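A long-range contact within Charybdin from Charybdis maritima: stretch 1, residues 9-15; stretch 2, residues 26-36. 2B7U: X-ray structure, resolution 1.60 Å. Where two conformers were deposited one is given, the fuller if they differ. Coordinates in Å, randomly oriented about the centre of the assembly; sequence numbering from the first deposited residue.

Stretch 1 (9-15) KFTVELD
Stretch 2 26-36: DFIKNLRRSLA

Two phenylalanines, one from each stretch, anchor this contact from its two ends, and each receives a CH-pi contact over one ring face from the opposing stretch; no hydrogen bond crosses between them. Ser 34 CB lies 4.1 Å from the centroid of the Phe 10 ring, 25° off its normal, and Leu 14 CB lies 4.1 Å from the centroid of the Phe 27 ring, 21° off. Strand 9-15 and helix 26-35 run antiparallel (178°), their axes 10.3 Å apart at closest approach. The register pairs Phe 10 CA with Ser 34 CA (8.2 Å), Val 12 CA with Leu 31 CA (7.6 Å) and Leu 14 CA with Phe 27 CA (7.7 Å). Extended backbone from Phe 10 onward (phi/psi -164/167 there, -119/148 at Val 12) directs alternate CB atoms, those of Phe 10, Val 12 and Leu 14, toward the helix. Helical phi/psi near -63/-42 (-81/-23 at Leu 35), with i to i+4 bonds such as Leu 31 N to Phe 27 O (2.9 Å), points the CB atoms of Phe 27 and Ser 34 toward the strand; Ala 36 leaves the helix at -62/143.

Phe 10 (p, chi2 87°) meets Leu 31 and Leu 35 at its ring edge: CE1 to Leu 31 CD1 is 4.0 Å and CZ to Leu 35 CD2 3.7 Å. Both leucines (Leu 31 t,p; Leu 35 m,t) point sideways from CA, yet their branched ends come nearer. Ser 34 (m) has its CB over one face of the Phe 10 ring. Val 12 (m) fills the middle, CG2 lying 3.7 Å from Phe 27 CZ and 4.1 Å from Leu 31 CD1. Phe 27 (t, chi2 84°) has its ring against Val 12, the Glu 13 backbone and Leu 14, its CD1 3.8 Å from Leu 14 CD1 (t,p) and its CE1 3.6 Å from Glu 13 O. The CA-to-CB bond of Glu 13 points away from the helix (chi1 and chi2 t), and the residue is exposed. The mainly apolar contact buries 364 Å², both sides summed; Leu 14, Leu 31 and Leu 35 are buried, places that suit side chains with no polar group to satisfy.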

# COMPACT_ATOMS: atom_id res chain seq x y z
N LYS A 9 10.81 -5.26 10.21
CA LYS A 9 11.43 -6.45 9.62
C LYS A 9 12.57 -6.13 8.65
O LYS A 9 13.58 -6.85 8.61
CB LYS A 9 10.38 -7.31 8.91
CG LYS A 9 9.23 -7.91 9.78
CD LYS A 9 9.64 -8.07 11.21
CE LYS A 9 8.80 -9.06 12.00
NZ LYS A 9 9.60 -9.66 13.14
N PHE A 10 12.41 -5.05 7.88
CA PHE A 10 13.43 -4.66 6.90
C PHE A 10 13.17 -3.22 6.48
O PHE A 10 12.10 -2.65 6.78
CB PHE A 10 13.41 -5.61 5.68
CG PHE A 10 12.14 -5.56 4.86
CD1 PHE A 10 12.01 -4.64 3.83
CD2 PHE A 10 11.09 -6.44 5.10
CE1 PHE A 10 10.85 -4.55 3.09
CE2 PHE A 10 9.93 -6.35 4.37
CZ PHE A 10 9.81 -5.44 3.35
N THR A 11 14.17 -2.65 5.80
CA THR A 11 14.11 -1.31 5.24
C THR A 11 14.47 -1.37 3.76
O THR A 11 15.43 -2.05 3.37
CB THR A 11 15.05 -0.33 5.99
OG1 THR A 11 14.70 -0.27 7.39
CG2 THR A 11 15.00 1.08 5.39
N VAL A 12 13.69 -0.68 2.95
CA VAL A 12 14.00 -0.48 1.52
C VAL A 12 14.15 1.02 1.28
O VAL A 12 13.45 1.81 1.90
CB VAL A 12 12.95 -1.11 0.55
CG1 VAL A 12 13.08 -2.61 0.57
CG2 VAL A 12 11.50 -0.68 0.88
N GLU A 13 15.02 1.39 0.36
CA GLU A 13 15.32 2.80 0.12
C GLU A 13 15.32 3.10 -1.37
O GLU A 13 15.85 2.33 -2.17
CB GLU A 13 16.66 3.15 0.77
CG GLU A 13 17.13 4.57 0.54
CD GLU A 13 18.42 4.90 1.28
OE1 GLU A 13 18.94 4.02 2.03
OE2 GLU A 13 18.93 6.04 1.11
N LEU A 14 14.68 4.20 -1.75
CA LEU A 14 14.64 4.63 -3.14
C LEU A 14 14.98 6.11 -3.25
O LEU A 14 14.41 6.93 -2.53
CB LEU A 14 13.27 4.35 -3.73
CG LEU A 14 13.11 4.58 -5.24
CD1 LEU A 14 13.97 3.62 -6.04
CD2 LEU A 14 11.66 4.44 -5.63
N ASP A 15 15.90 6.44 -4.15
CA ASP A 15 16.11 7.85 -4.49
C ASP A 15 15.26 8.24 -5.69
O ASP A 15 15.30 7.58 -6.72
CB ASP A 15 17.56 8.20 -4.76
CG ASP A 15 17.77 9.72 -4.79
OD1 ASP A 15 17.55 10.36 -5.84
OD2 ASP A 15 18.09 10.33 -3.73
N ASP A 26 11.20 -2.05 -11.10
CA ASP A 26 12.16 -2.93 -10.42
C ASP A 26 11.99 -2.84 -8.90
O ASP A 26 12.00 -3.83 -8.19
CB ASP A 26 13.62 -2.57 -10.76
CG ASP A 26 13.99 -2.71 -12.25
OD1 ASP A 26 15.00 -2.07 -12.64
OD2 ASP A 26 13.34 -3.47 -13.01
N PHE A 27 11.85 -1.62 -8.40
CA PHE A 27 11.71 -1.42 -6.97
C PHE A 27 10.46 -2.09 -6.42
O PHE A 27 10.49 -2.75 -5.39
CB PHE A 27 11.70 0.08 -6.65
CG PHE A 27 11.67 0.37 -5.19
CD1 PHE A 27 12.83 0.39 -4.44
CD2 PHE A 27 10.47 0.63 -4.56
CE1 PHE A 27 12.79 0.64 -3.09
CE2 PHE A 27 10.43 0.91 -3.22
CZ PHE A 27 11.60 0.91 -2.48
N ILE A 28 9.35 -1.91 -7.12
CA ILE A 28 8.08 -2.50 -6.67
C ILE A 28 8.16 -4.03 -6.69
O ILE A 28 7.71 -4.70 -5.75
CB ILE A 28 6.89 -1.97 -7.50
CG1 ILE A 28 6.68 -0.46 -7.29
CG2 ILE A 28 5.61 -2.75 -7.17
CD1 ILE A 28 6.37 -0.03 -5.90
N LYS A 29 8.75 -4.58 -7.75
CA LYS A 29 8.89 -6.04 -7.88
C LYS A 29 9.75 -6.57 -6.74
O LYS A 29 9.43 -7.58 -6.12
CB LYS A 29 9.47 -6.38 -9.23
CG LYS A 29 8.44 -6.21 -10.34
CD LYS A 29 9.05 -6.25 -11.73
CE LYS A 29 9.54 -7.62 -12.12
NZ LYS A 29 10.17 -7.68 -13.47
N ASN A 30 10.84 -5.88 -6.43
CA ASN A 30 11.69 -6.30 -5.33
C ASN A 30 10.99 -6.20 -3.99
O ASN A 30 11.17 -7.04 -3.11
CB ASN A 30 13.01 -5.51 -5.31
CG ASN A 30 13.89 -5.83 -6.48
OD1 ASN A 30 13.77 -6.90 -7.08
ND2 ASN A 30 14.80 -4.92 -6.82
N LEU A 31 10.16 -5.17 -3.82
CA LEU A 31 9.44 -4.98 -2.58
C LEU A 31 8.44 -6.12 -2.36
O LEU A 31 8.28 -6.63 -1.27
CB LEU A 31 8.75 -3.63 -2.59
CG LEU A 31 7.92 -3.30 -1.36
CD1 LEU A 31 8.71 -3.48 -0.06
CD2 LEU A 31 7.33 -1.92 -1.45
N ARG A 32 7.75 -6.52 -3.42
CA ARG A 32 6.85 -7.67 -3.33
C ARG A 32 7.55 -8.95 -2.87
O ARG A 32 7.04 -9.70 -2.03
CB ARG A 32 6.17 -7.90 -4.67
CG ARG A 32 5.17 -6.86 -5.06
CD ARG A 32 4.79 -7.00 -6.49
NE ARG A 32 3.80 -6.02 -6.95
CZ ARG A 32 3.64 -5.70 -8.24
NH1 ARG A 32 2.74 -4.80 -8.59
NH2 ARG A 32 4.36 -6.29 -9.20
N ARG A 33 8.73 -9.20 -3.42
CA ARG A 33 9.52 -10.33 -3.01
C ARG A 33 9.93 -10.23 -1.54
O ARG A 33 9.91 -11.23 -0.83
CB ARG A 33 10.75 -10.43 -3.91
CG ARG A 33 11.62 -11.58 -3.61
CD ARG A 33 12.90 -11.41 -4.40
NE ARG A 33 13.20 -12.52 -5.29
CZ ARG A 33 14.34 -13.19 -5.32
NH1 ARG A 33 14.49 -14.17 -6.19
NH2 ARG A 33 15.34 -12.90 -4.49
N SER A 34 10.30 -9.03 -1.09
CA SER A 34 10.74 -8.79 0.29
C SER A 34 9.60 -9.02 1.26
O SER A 34 9.82 -9.45 2.39
CB SER A 34 11.26 -7.38 0.48
OG SER A 34 12.49 -7.18 -0.21
N LEU A 35 8.39 -8.73 0.81
CA LEU A 35 7.21 -8.86 1.67
C LEU A 35 6.68 -10.27 1.78
O LEU A 35 5.92 -10.60 2.71
CB LEU A 35 6.10 -7.94 1.15
CG LEU A 35 6.32 -6.44 1.24
CD1 LEU A 35 5.39 -5.63 0.32
CD2 LEU A 35 6.18 -5.95 2.69
N ALA A 36 6.99 -11.10 0.80
CA ALA A 36 6.40 -12.43 0.69
C ALA A 36 6.71 -13.33 1.87
O ALA A 36 7.84 -13.32 2.39
CB ALA A 36 6.89 -13.11 -0.55